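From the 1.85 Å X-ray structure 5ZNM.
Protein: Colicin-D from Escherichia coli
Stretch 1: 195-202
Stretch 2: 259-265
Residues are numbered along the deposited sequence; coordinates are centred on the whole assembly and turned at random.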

ATOM      1  N   LYS A 195      20.341  -1.690 -14.011  1.00 20.94           N
ATOM      2  CA  LYS A 195      21.371  -1.770 -12.984  1.00 19.78           C
ATOM      3  C   LYS A 195      21.835  -0.371 -12.632  1.00 17.10           C
ATOM      4  O   LYS A 195      22.127   0.432 -13.525  1.00 22.26           O
ATOM      5  CB  LYS A 195      22.555  -2.625 -13.456  1.00 23.16           C
ATOM      6  CG  LYS A 195      23.670  -2.801 -12.423  1.00 36.42           C
ATOM      7  CD  LYS A 195      24.590  -3.956 -12.831  1.00 39.85           C
ATOM      8  CE  LYS A 195      26.032  -3.729 -12.417  1.00 43.76           C
ATOM      9  NZ  LYS A 195      26.884  -4.922 -12.699  1.00 45.15           N
ATOM     10  N   ILE A 196      21.889  -0.095 -11.333  1.00 17.22           N
ATOM     11  CA  ILE A 196      22.502   1.108 -10.782  1.00 18.12           C
ATOM     12  C   ILE A 196      23.750   0.678 -10.017  1.00 21.38           C
ATOM     13  O   ILE A 196      23.732  -0.330  -9.303  1.00 21.77           O
ATOM     14  CB  ILE A 196      21.504   1.859  -9.872  1.00 16.66           C
ATOM     15  CG1 ILE A 196      20.417   2.522 -10.731  1.00 17.48           C
ATOM     16  CG2 ILE A 196      22.202   2.886  -9.013  1.00 17.20           C
ATOM     17  CD1 ILE A 196      19.175   2.888  -9.927  1.00 21.44           C
ATOM     18  N   THR A 197      24.848   1.405 -10.191  1.00 20.27           N
ATOM     19  CA  THR A 197      26.075   1.065  -9.477  1.00 24.30           C
ATOM     20  C   THR A 197      26.473   2.208  -8.559  1.00 22.91           C
ATOM     21  O   THR A 197      26.489   3.371  -8.977  1.00 26.83           O
ATOM     22  CB  THR A 197      27.213   0.734 -10.436  1.00 23.33           C
ATOM     23  OG1 THR A 197      27.457   1.853 -11.296  1.00 25.78           O
ATOM     24  CG2 THR A 197      26.864  -0.500 -11.273  1.00 18.68           C
ATOM     25  N   LEU A 198      26.769   1.866  -7.273  1.00 19.22           N
ATOM     26  CA  LEU A 198      27.252   2.867  -6.336  1.00 16.79           C
ATOM     27  C   LEU A 198      28.760   2.775  -6.213  1.00 18.46           C
ATOM     28  O   LEU A 198      29.319   1.666  -6.216  1.00 19.13           O
ATOM     29  CB  LEU A 198      26.627   2.682  -4.948  1.00 15.05           C
ATOM     30  CG  LEU A 198      25.100   2.544  -4.912  1.00 21.79           C
ATOM     31  CD1 LEU A 198      24.571   2.556  -3.483  1.00 23.13           C
ATOM     32  CD2 LEU A 198      24.435   3.634  -5.731  1.00 31.28           C
ATOM     33  N   PRO A 199      29.423   3.921  -6.082  1.00 22.53           N
ATOM     34  CA  PRO A 199      30.883   3.913  -5.950  1.00 20.72           C
ATOM     35  C   PRO A 199      31.329   3.172  -4.695  1.00 20.69           C
ATOM     36  O   PRO A 199      30.609   3.095  -3.696  1.00 20.88           O
ATOM     37  CB  PRO A 199      31.249   5.399  -5.866  1.00 26.20           C
ATOM     38  CG  PRO A 199      29.989   6.088  -5.460  1.00 26.70           C
ATOM     39  CD  PRO A 199      28.866   5.285  -6.055  1.00 21.83           C
ATOM     40  N   ALA A 200      32.529   2.615  -4.779  1.00 15.97           N
ATOM     41  CA  ALA A 200      33.226   2.127  -3.606  1.00 14.26           C
ATOM     42  C   ALA A 200      33.433   3.268  -2.617  1.00 20.05           C
ATOM     43  O   ALA A 200      33.537   4.435  -2.998  1.00 20.53           O
ATOM     44  CB  ALA A 200      34.572   1.515  -4.004  1.00 16.40           C
ATOM     45  N   VAL A 201      33.469   2.915  -1.328  1.00 17.81           N
ATOM     46  CA  VAL A 201      33.735   3.844  -0.230  1.00 19.95           C
ATOM     47  C   VAL A 201      34.698   3.159   0.737  1.00 22.52           C
ATOM     48  O   VAL A 201      34.966   1.964   0.634  1.00 19.16           O
ATOM     49  CB  VAL A 201      32.446   4.252   0.512  1.00 21.20           C
ATOM     50  CG1 VAL A 201      31.476   4.986  -0.415  1.00 21.38           C
ATOM     51  CG2 VAL A 201      31.773   3.001   1.094  1.00 15.84           C
ATOM     52  N   VAL A 202      35.211   3.925   1.696  1.00 16.65           N
ATOM     53  CA  VAL A 202      35.995   3.322   2.773  1.00 17.52           C
ATOM     54  C   VAL A 202      35.126   2.309   3.512  1.00 18.13           C
ATOM     55  O   VAL A 202      34.116   2.669   4.126  1.00 15.82           O
ATOM     56  CB  VAL A 202      36.534   4.391   3.739  1.00 22.46           C
ATOM     57  CG1 VAL A 202      37.122   3.746   5.007  1.00 20.21           C
ATOM     58  CG2 VAL A 202      37.556   5.257   3.051  1.00 20.78           C
ATOM     59  N   LEU A 259      27.080   7.313   4.407  1.00 38.44           N
ATOM     60  CA  LEU A 259      25.952   7.685   3.554  1.00 23.87           C
ATOM     61  C   LEU A 259      26.202   7.222   2.131  1.00 29.71           C
ATOM     62  O   LEU A 259      27.053   7.782   1.433  1.00 36.91           O
ATOM     63  CB  LEU A 259      25.723   9.192   3.570  1.00 21.76           C
ATOM     64  CG  LEU A 259      25.225   9.767   4.882  1.00 34.60           C
ATOM     65  CD1 LEU A 259      24.782  11.196   4.652  1.00 34.58           C
ATOM     66  CD2 LEU A 259      24.093   8.928   5.436  1.00 36.77           C
ATOM     67  N   ARG A 260      25.431   6.241   1.685  1.00 25.86           N
ATOM     68  CA  ARG A 260      25.398   5.845   0.285  1.00 29.67           C
ATOM     69  C   ARG A 260      23.953   5.989  -0.180  1.00 33.94           C
ATOM     70  O   ARG A 260      23.264   4.997  -0.418  1.00 52.39           O
ATOM     71  CB  ARG A 260      25.903   4.436   0.089  1.00 25.04           C
ATOM     72  CG  ARG A 260      27.186   4.143   0.801  1.00 26.81           C
ATOM     73  CD  ARG A 260      27.485   2.689   0.657  1.00 23.50           C
ATOM     74  NE  ARG A 260      28.237   2.408  -0.557  1.00 21.81           N
ATOM     75  CZ  ARG A 260      28.566   1.176  -0.929  1.00 25.87           C
ATOM     76  NH1 ARG A 260      28.182   0.137  -0.174  1.00 16.73           N
ATOM     77  NH2 ARG A 260      29.288   0.983  -2.033  1.00 20.77           N
ATOM     78  N   ASP A 261      23.476   7.223  -0.234  1.00 20.16           N
ATOM     79  CA  ASP A 261      22.117   7.491  -0.685  1.00 17.05           C
ATOM     80  C   ASP A 261      22.156   8.168  -2.047  1.00 22.41           C
ATOM     81  O   ASP A 261      23.157   8.777  -2.437  1.00 19.70           O
ATOM     82  CB  ASP A 261      21.356   8.359   0.333  1.00 16.06           C
ATOM     83  CG  ASP A 261      22.129   9.605   0.718  1.00 28.01           C
ATOM     84  OD1 ASP A 261      23.375   9.553   0.697  1.00 25.74           O
ATOM     85  OD2 ASP A 261      21.495  10.632   1.040  1.00 20.68           O
ATOM     86  N   PHE A 262      21.058   8.041  -2.791  1.00 15.63           N
ATOM     87  CA  PHE A 262      21.039   8.612  -4.130  1.00 14.94           C
ATOM     88  C   PHE A 262      19.594   8.826  -4.550  1.00 19.93           C
ATOM     89  O   PHE A 262      18.659   8.433  -3.853  1.00 18.43           O
ATOM     90  CB  PHE A 262      21.774   7.711  -5.132  1.00 16.84           C
ATOM     91  CG  PHE A 262      21.137   6.346  -5.332  1.00 19.98           C
ATOM     92  CD1 PHE A 262      21.447   5.284  -4.484  1.00 17.79           C
ATOM     93  CD2 PHE A 262      20.254   6.122  -6.394  1.00 19.50           C
ATOM     94  CE1 PHE A 262      20.889   4.033  -4.671  1.00 17.30           C
ATOM     95  CE2 PHE A 262      19.682   4.878  -6.593  1.00 17.08           C
ATOM     96  CZ  PHE A 262      19.999   3.821  -5.727  1.00 15.13           C
ATOM     97  N   ILE A 263      19.427   9.460  -5.704  1.00 15.09           N
ATOM     98  CA  ILE A 263      18.123   9.627  -6.333  1.00 17.71           C
ATOM     99  C   ILE A 263      18.188   9.005  -7.724  1.00 18.71           C
ATOM    100  O   ILE A 263      19.219   9.096  -8.404  1.00 19.51           O
ATOM    101  CB  ILE A 263      17.731  11.120  -6.384  1.00 15.94           C
ATOM    102  CG1 ILE A 263      17.444  11.610  -4.957  1.00 20.12           C
ATOM    103  CG2 ILE A 263      16.521  11.353  -7.288  1.00 15.35           C
ATOM    104  CD1 ILE A 263      17.349  13.104  -4.818  1.00 21.58           C
ATOM    105  N   TYR A 264      17.121   8.310  -8.117  1.00 16.46           N
ATOM    106  CA  TYR A 264      16.967   7.889  -9.507  1.00 15.80           C
ATOM    107  C   TYR A 264      15.523   8.147  -9.932  1.00 15.80           C
ATOM    108  O   TYR A 264      14.644   8.419  -9.103  1.00 16.82           O
ATOM    109  CB  TYR A 264      17.364   6.419  -9.711  1.00 12.57           C
ATOM    110  CG  TYR A 264      16.284   5.415  -9.399  1.00 18.15           C
ATOM    111  CD1 TYR A 264      15.808   5.243  -8.096  1.00 19.50           C
ATOM    112  CD2 TYR A 264      15.726   4.645 -10.401  1.00 22.88           C
ATOM    113  CE1 TYR A 264      14.811   4.322  -7.811  1.00 15.77           C
ATOM    114  CE2 TYR A 264      14.723   3.731 -10.129  1.00 19.77           C
ATOM    115  CZ  TYR A 264      14.271   3.567  -8.839  1.00 20.22           C
ATOM    116  OH  TYR A 264      13.267   2.650  -8.591  1.00 19.53           O
ATOM    117  N   TRP A 265      15.283   8.074 -11.242  1.00 15.01           N
ATOM    118  CA  TRP A 265      13.957   8.315 -11.809  1.00 17.30           C
ATOM    119  C   TRP A 265      13.334   7.010 -12.295  1.00 17.49           C
ATOM    120  O   TRP A 265      14.035   6.162 -12.848  1.00 17.76           O
ATOM    121  CB  TRP A 265      14.040   9.284 -12.989  1.00 20.43           C
ATOM    122  CG  TRP A 265      14.484  10.640 -12.626  1.00 18.29           C
ATOM    123  CD1 TRP A 265      15.772  11.100 -12.590  1.00 21.20           C
ATOM    124  CD2 TRP A 265      13.652  11.735 -12.245  1.00 17.43           C
ATOM    125  NE1 TRP A 265      15.789  12.415 -12.211  1.00 22.42           N
ATOM    126  CE2 TRP A 265      14.500  12.833 -11.995  1.00 19.43           C
ATOM    127  CE3 TRP A 265      12.265  11.897 -12.096  1.00 19.89           C
ATOM    128  CZ2 TRP A 265      14.016  14.074 -11.600  1.00 18.92           C
ATOM    129  CZ3 TRP A 265      11.780  13.135 -11.706  1.00 19.64           C
ATOM    130  CH2 TRP A 265      12.660  14.210 -11.459  1.00 21.90           C
TER
HETATM  131  O   HOH W   1      28.531   4.623  -2.484  1.00 19.10           O

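Strand 195-198 and strand 262-265 of colicin-D run nearly antiparallel, with 163° between their N-to-C directions, but their axes come no closer than 10.3 Å. This is too far for backbone hydrogen bonding, so side chains must fill the gap. The CA atoms of Ile-196 and Tyr-264 lie 8.8 Å apart, and those of Leu-198 and Arg-260 7.5 Å apart. Alternation along the first strand turns Ile-196 and Leu-198 toward the second stretch, while Lys-195 and Thr-197 remain exposed and out of reach. Phe-262 and Tyr-264 likewise point toward the first stretch, leaving Ile-263 and Trp-265 out of its reach. Ile-196, with chi1 m and chi2 t, extends CD1 to 3.9 Å from both Phe-262 CE2 and Tyr-264 CG, so one methyl touches two aromatic rings. Leu-198 brings CD2 to 3.6 Å from Phe-262 CD1; its other methyl, CD1, lies 4.1 Å from Arg-260 O, a carbonyl oxygen that the contact buries without a polar partner. Branched aliphatic chains suit this buried layer because their methyls fit against the aromatic side chains and bring no polar group that would need a partner. Beyond Leu-198 the first stretch leaves its strand, and Arg-260 supplies the polar link. Its side chain, chi1 m, chi2 t and chi3 p, carries the guanidinium to the loop, where Arg-260 NH2 donates a hydrogen bond to Pro-199 O (3.0 Å, 166° at the hydrogen). The acceptor lies near the guanidinium plane, where the N-H bonds also lie, so the hydrogen bond can be nearly straight. Water 1 adds a second link, donating to Pro-199 O at 2.8 Å and accepting from Arg-260 NE at 3.0 Å. Val-201 covers one guanidinium face, its CG2 3.9 Å from Arg-260 NE, an apolar contact that leaves the in-plane N-H groups free to bond. Together the stretches bury 369 Å², with Arg-260 contributing the largest single share, 94 Å².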